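Local structure of ribose ABC transporter, substrate binding protein (4KQ9) at residues A[112-125]-A[147-161]. The protein probably binds a sugar, perhaps ribose, in the periplasm as the substrate-binding component of an ABC transporter. The protein carries 1 engineered substitution. Sequence-based numbering, arbitrary orientation. Where two conformers were deposited one is given.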
loop_
_atom_site.group_PDB
_atom_site.type_symbol
_atom_site.label_atom_id
_atom_site.label_comp_id
_atom_site.label_asym_id
_atom_site.label_seq_id
_atom_site.Cartn_x
_atom_site.Cartn_y
_atom_site.Cartn_z
ATOM N N PHE A 112 7.423 0.111 1.754
ATOM C CA PHE A 112 7.134 1.295 0.963
ATOM C C PHE A 112 8.435 1.811 0.295
ATOM O O PHE A 112 8.359 2.333 -0.797
ATOM C CB PHE A 112 6.508 2.393 1.798
ATOM C CG PHE A 112 5.182 2.045 2.460
ATOM C CD1 PHE A 112 4.241 1.248 1.847
ATOM C CD2 PHE A 112 4.843 2.665 3.693
ATOM C CE1 PHE A 112 3.029 0.953 2.458
ATOM C CE2 PHE A 112 3.617 2.401 4.302
ATOM C CZ PHE A 112 2.705 1.532 3.683
ATOM N N ALA A 113 9.607 1.587 0.912
ATOM C CA ALA A 113 10.930 1.973 0.316
ATOM C C ALA A 113 11.258 1.176 -0.877
ATOM O O ALA A 113 11.793 1.689 -1.848
ATOM C CB ALA A 113 12.034 1.815 1.356
ATOM N N GLU A 114 10.892 -0.118 -0.855
ATOM C CA GLU A 114 11.019 -0.974 -2.014
ATOM C C GLU A 114 10.144 -0.523 -3.184
ATOM O O GLU A 114 10.607 -0.485 -4.307
ATOM C CB GLU A 114 10.630 -2.399 -1.673
ATOM C CG GLU A 114 11.433 -3.401 -2.439
ATOM C CD GLU A 114 10.577 -4.234 -3.352
ATOM O OE1 GLU A 114 9.854 -5.136 -2.860
ATOM O OE2 GLU A 114 10.644 -3.998 -4.572
ATOM N N ILE A 115 8.894 -0.188 -2.895
ATOM C CA ILE A 115 8.003 0.409 -3.920
ATOM C C ILE A 115 8.694 1.604 -4.633
ATOM O O ILE A 115 8.700 1.646 -5.835
ATOM C CB ILE A 115 6.678 0.820 -3.314
ATOM C CG1 ILE A 115 5.950 -0.477 -2.863
ATOM C CG2 ILE A 115 5.807 1.506 -4.358
ATOM C CD1 ILE A 115 4.756 -0.273 -2.008
ATOM N N GLY A 116 9.210 2.530 -3.880
ATOM C CA GLY A 116 9.979 3.717 -4.393
ATOM C C GLY A 116 11.176 3.394 -5.253
ATOM O O GLY A 116 11.369 3.998 -6.307
ATOM N N ARG A 117 11.971 2.396 -4.855
ATOM C CA ARG A 117 13.131 1.967 -5.647
ATOM C C ARG A 117 12.722 1.283 -6.929
ATOM O O ARG A 117 13.384 1.436 -7.970
ATOM C CB ARG A 117 14.023 0.998 -4.843
ATOM C CG ARG A 117 14.847 1.673 -3.763
ATOM C CD ARG A 117 15.897 0.753 -3.117
ATOM N NE ARG A 117 15.441 0.315 -1.811
ATOM C CZ ARG A 117 14.798 -0.829 -1.596
ATOM N NH1 ARG A 117 14.403 -1.111 -0.391
ATOM N NH2 ARG A 117 14.572 -1.690 -2.584
ATOM N N LEU A 118 11.663 0.495 -6.881
ATOM C CA LEU A 118 11.206 -0.147 -8.107
ATOM C C LEU A 118 10.758 0.885 -9.175
ATOM O O LEU A 118 11.076 0.761 -10.415
ATOM C CB LEU A 118 10.036 -1.095 -7.852
ATOM C CG LEU A 118 10.310 -2.325 -6.954
ATOM C CD1 LEU A 118 8.969 -2.989 -6.685
ATOM C CD2 LEU A 118 11.303 -3.282 -7.622
ATOM N N LYS A 119 10.017 1.884 -8.697
ATOM C CA LYS A 119 9.511 2.938 -9.569
ATOM C C LYS A 119 10.634 3.813 -10.178
ATOM O O LYS A 119 10.630 4.079 -11.388
ATOM C CB LYS A 119 8.478 3.790 -8.804
ATOM C CG LYS A 119 7.152 3.026 -8.627
ATOM C CD LYS A 119 6.395 3.613 -7.410
ATOM C CE LYS A 119 5.400 4.668 -7.776
ATOM N NZ LYS A 119 4.619 5.354 -6.680
ATOM N N ALA A 120 11.526 4.226 -9.328
ATOM C CA ALA A 120 12.666 5.041 -9.715
ATOM C C ALA A 120 13.608 4.303 -10.653
ATOM O O ALA A 120 14.053 4.898 -11.671
ATOM C CB ALA A 120 13.357 5.588 -8.521
ATOM N N THR A 121 13.824 2.984 -10.415
ATOM C CA THR A 121 14.644 2.172 -11.276
ATOM C C THR A 121 14.038 1.932 -12.649
ATOM O O THR A 121 14.768 1.940 -13.685
ATOM C CB THR A 121 14.977 0.824 -10.584
ATOM O OG1 THR A 121 15.538 1.118 -9.338
ATOM C CG2 THR A 121 15.934 0.002 -11.384
ATOM N N TYR A 122 12.711 1.735 -12.699
ATOM C CA TYR A 122 12.033 1.601 -13.921
ATOM C C TYR A 122 12.339 2.831 -14.808
ATOM O O TYR A 122 12.592 2.682 -16.032
ATOM C CB TYR A 122 10.512 1.457 -13.711
ATOM C CG TYR A 122 9.782 1.235 -14.975
ATOM C CD1 TYR A 122 9.687 -0.052 -15.504
ATOM C CD2 TYR A 122 9.223 2.294 -15.674
ATOM C CE1 TYR A 122 9.006 -0.277 -16.657
ATOM C CE2 TYR A 122 8.556 2.093 -16.859
ATOM C CZ TYR A 122 8.458 0.781 -17.334
ATOM O OH TYR A 122 7.848 0.519 -18.494
ATOM N N ILE A 123 12.223 3.999 -14.205
ATOM C CA ILE A 123 12.372 5.274 -14.932
ATOM C C ILE A 123 13.845 5.446 -15.342
ATOM O O ILE A 123 14.129 5.688 -16.502
ATOM C CB ILE A 123 11.976 6.467 -14.053
ATOM C CG1 ILE A 123 10.431 6.543 -13.961
ATOM C CG2 ILE A 123 12.488 7.778 -14.643
ATOM C CD1 ILE A 123 9.967 7.389 -12.790
ATOM N N ALA A 124 14.742 5.268 -14.386
ATOM C CA ALA A 124 16.178 5.289 -14.657
ATOM C C ALA A 124 16.584 4.341 -15.832
ATOM O O ALA A 124 17.244 4.770 -16.747
ATOM C CB ALA A 124 16.970 5.033 -13.394
ATOM N N ASP A 125 16.108 3.106 -15.871
ATOM C CA ASP A 125 16.481 2.226 -16.957
ATOM C C ASP A 125 16.000 2.747 -18.316
ATOM O O ASP A 125 16.554 2.360 -19.338
ATOM C CB ASP A 125 15.981 0.777 -16.710
ATOM C CG ASP A 125 16.676 0.124 -15.524
ATOM O OD1 ASP A 125 17.721 0.628 -15.065
ATOM O OD2 ASP A 125 16.150 -0.871 -15.011
ATOM N N GLU A 147 8.383 7.489 2.840
ATOM C CA GLU A 147 9.313 6.387 2.714
ATOM C C GLU A 147 9.556 6.017 1.277
ATOM O O GLU A 147 10.719 5.762 0.879
ATOM C CB GLU A 147 8.807 5.142 3.423
ATOM C CG GLU A 147 8.735 5.273 4.928
ATOM C CD GLU A 147 8.346 3.948 5.605
ATOM O OE1 GLU A 147 8.382 2.876 4.920
ATOM O OE2 GLU A 147 8.015 3.988 6.828
ATOM N N GLN A 148 8.485 5.957 0.478
ATOM C CA GLN A 148 8.711 5.683 -0.946
ATOM C C GLN A 148 9.529 6.801 -1.633
ATOM O O GLN A 148 10.374 6.516 -2.497
ATOM C CB GLN A 148 7.419 5.373 -1.676
ATOM C CG GLN A 148 6.595 6.506 -2.103
ATOM C CD GLN A 148 5.410 6.004 -2.915
ATOM O OE1 GLN A 148 4.275 5.982 -2.440
ATOM N NE2 GLN A 148 5.680 5.571 -4.122
ATOM N N GLY A 149 9.300 8.026 -1.227
ATOM C CA GLY A 149 9.941 9.197 -1.843
ATOM C C GLY A 149 11.422 9.265 -1.546
ATOM O O GLY A 149 12.227 9.564 -2.434
ATOM N N GLU A 150 11.818 8.994 -0.306
ATOM C CA GLU A 150 13.234 8.990 -0.000
ATOM C C GLU A 150 13.916 7.823 -0.711
ATOM O O GLU A 150 14.983 7.974 -1.295
ATOM C CB GLU A 150 13.506 9.053 1.504
ATOM C CG GLU A 150 14.959 9.472 1.786
ATOM C CD GLU A 150 15.454 10.729 0.994
ATOM O OE1 GLU A 150 16.568 10.641 0.384
ATOM O OE2 GLU A 150 14.749 11.799 0.964
ATOM N N ALA A 151 13.268 6.675 -0.804
ATOM C CA ALA A 151 13.881 5.607 -1.539
ATOM C C ALA A 151 14.094 6.006 -3.024
ATOM O O ALA A 151 15.103 5.614 -3.645
ATOM C CB ALA A 151 13.033 4.340 -1.433
ATOM N N ALA A 152 13.132 6.757 -3.604
ATOM C CA ALA A 152 13.198 7.081 -5.003
ATOM C C ALA A 152 14.277 8.132 -5.272
ATOM O O ALA A 152 15.002 8.034 -6.257
ATOM C CB ALA A 152 11.834 7.557 -5.539
ATOM N N ARG A 153 14.382 9.112 -4.404
ATOM C CA ARG A 153 15.415 10.116 -4.564
ATOM C C ARG A 153 16.831 9.478 -4.559
ATOM O O ARG A 153 17.736 9.913 -5.333
ATOM C CB ARG A 153 15.319 11.140 -3.449
ATOM C CG ARG A 153 14.076 11.980 -3.499
ATOM C CD ARG A 153 14.000 12.940 -2.359
ATOM N NE ARG A 153 12.691 13.607 -2.393
ATOM C CZ ARG A 153 11.732 13.406 -1.499
ATOM N NH1 ARG A 153 11.927 12.558 -0.442
ATOM N NH2 ARG A 153 10.586 14.042 -1.651
ATOM N N GLU A 154 17.024 8.469 -3.688
ATOM C CA GLU A 154 18.312 7.789 -3.643
ATOM C C GLU A 154 18.640 7.094 -4.969
ATOM O O GLU A 154 19.802 7.121 -5.420
ATOM C CB GLU A 154 18.355 6.751 -2.510
ATOM C CG GLU A 154 18.480 7.353 -1.113
ATOM C CD GLU A 154 18.228 6.315 -0.001
ATOM O OE1 GLU A 154 18.313 5.097 -0.275
ATOM O OE2 GLU A 154 17.939 6.714 1.156
ATOM N N VAL A 155 17.650 6.455 -5.593
ATOM C CA VAL A 155 17.860 5.829 -6.878
ATOM C C VAL A 155 18.206 6.917 -7.895
ATOM O O VAL A 155 19.163 6.734 -8.623
ATOM C CB VAL A 155 16.698 4.971 -7.352
ATOM C CG1 VAL A 155 16.869 4.510 -8.773
ATOM C CG2 VAL A 155 16.537 3.749 -6.452
ATOM N N PHE A 156 17.465 8.046 -7.929
ATOM C CA PHE A 156 17.708 9.025 -8.976
ATOM C C PHE A 156 19.156 9.600 -8.846
ATOM O O PHE A 156 19.862 9.803 -9.853
ATOM C CB PHE A 156 16.621 10.148 -8.959
ATOM C CG PHE A 156 15.219 9.657 -9.344
ATOM C CD1 PHE A 156 15.040 8.812 -10.425
ATOM C CD2 PHE A 156 14.123 10.041 -8.616
ATOM C CE1 PHE A 156 13.774 8.370 -10.800
ATOM C CE2 PHE A 156 12.843 9.615 -8.974
ATOM C CZ PHE A 156 12.669 8.792 -10.056
ATOM N N GLU A 157 19.566 9.876 -7.616
ATOM C CA GLU A 157 20.950 10.297 -7.319
ATOM C C GLU A 157 21.972 9.307 -7.871
ATOM O O GLU A 157 22.801 9.674 -8.670
ATOM C CB GLU A 157 21.186 10.413 -5.843
ATOM C CG GLU A 157 22.607 10.886 -5.543
ATOM C CD GLU A 157 22.659 11.989 -4.493
ATOM O OE1 GLU A 157 21.748 12.034 -3.631
ATOM O OE2 GLU A 157 23.608 12.815 -4.530
ATOM N N GLU A 158 21.857 8.061 -7.449
ATOM C CA GLU A 158 22.754 7.012 -7.831
ATOM C C GLU A 158 22.818 6.809 -9.348
ATOM O O GLU A 158 23.881 6.448 -9.878
ATOM C CB GLU A 158 22.303 5.688 -7.178
ATOM C CG GLU A 158 23.319 4.581 -7.301
ATOM N N ARG A 159 21.705 7.047 -10.057
ATOM C CA ARG A 159 21.699 6.842 -11.516
ATOM C C ARG A 159 21.925 8.077 -12.344
ATOM O O ARG A 159 21.889 7.969 -13.584
ATOM C CB ARG A 159 20.418 6.163 -11.932
ATOM C CG ARG A 159 20.194 4.862 -11.189
ATOM C CD ARG A 159 21.014 3.757 -11.795
ATOM N NE ARG A 159 20.684 3.563 -13.191
ATOM C CZ ARG A 159 19.772 2.724 -13.649
ATOM N NH1 ARG A 159 19.050 1.948 -12.854
ATOM N NH2 ARG A 159 19.588 2.642 -14.942
ATOM N N GLY A 160 22.113 9.223 -11.678
ATOM C CA GLY A 160 22.432 10.484 -12.309
ATOM C C GLY A 160 21.276 11.281 -12.926
ATOM O O GLY A 160 21.486 12.088 -13.814
ATOM N N ILE A 161 20.069 11.082 -12.398
ATOM C CA ILE A 161 18.842 11.639 -12.940
ATOM C C ILE A 161 18.472 12.855 -12.117
ATOM O O ILE A 161 18.247 12.767 -10.918
ATOM C CB ILE A 161 17.734 10.560 -12.916
ATOM C CG1 ILE A 161 18.159 9.447 -13.889
ATOM C CG2 ILE A 161 16.396 11.134 -13.397
ATOM C CD1 ILE A 161 17.512 8.134 -13.641
HETATM O O HOH W 1 7.313 0.487 4.685
HETATM O O HOH W 2 18.611 1.660 -10.138
#
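Two helices that run in the same general direction on one face of the second lobe's parallel sheet, 112-125 and 147-159, cross here at 39°, their axes 6.9 Å apart at closest approach. They come nearest where Gly116 has no side chain: its CA makes a CA-H...O contact of 3.4 Å with Gln148 O, and a CB would clash with that oxygen. Farther along, the Ala120 methyl rests over one face of the Phe156 ring, a CH-pi contact with CB 3.9 Å from the centroid, while Val155 CB packs against the same methyl at 3.6 Å. In this periplasmic binding protein fold, helix 143-159 is the beta-alpha-beta crossover between neighbouring parallel strands 132-136 and 162-167, whereas helix 112-126 follows strand 106-109 of the other lobe's sheet and leads into 132-136; Phe156 touches Val133 of that strand. At the C-terminal ends, Arg159 bends at chi2 (-80°) and chi3 (-59°), laying its guanidinium over Ala124 CB; both NH2 (2.7 Å) and NH1 (2.9 Å) grip Asp125 OD1, which lies in the guanidinium plane. A water accepts from Arg159 NH1 and donates to Thr121 OG1, whose own proton goes to Arg117 O at 2.6 Å. A valine in place of Thr121 would probably leave this water without its acceptor on the helix and Arg117 O without its second donor. At the opposite end, another water joins Phe112 N to Glu147 OE1.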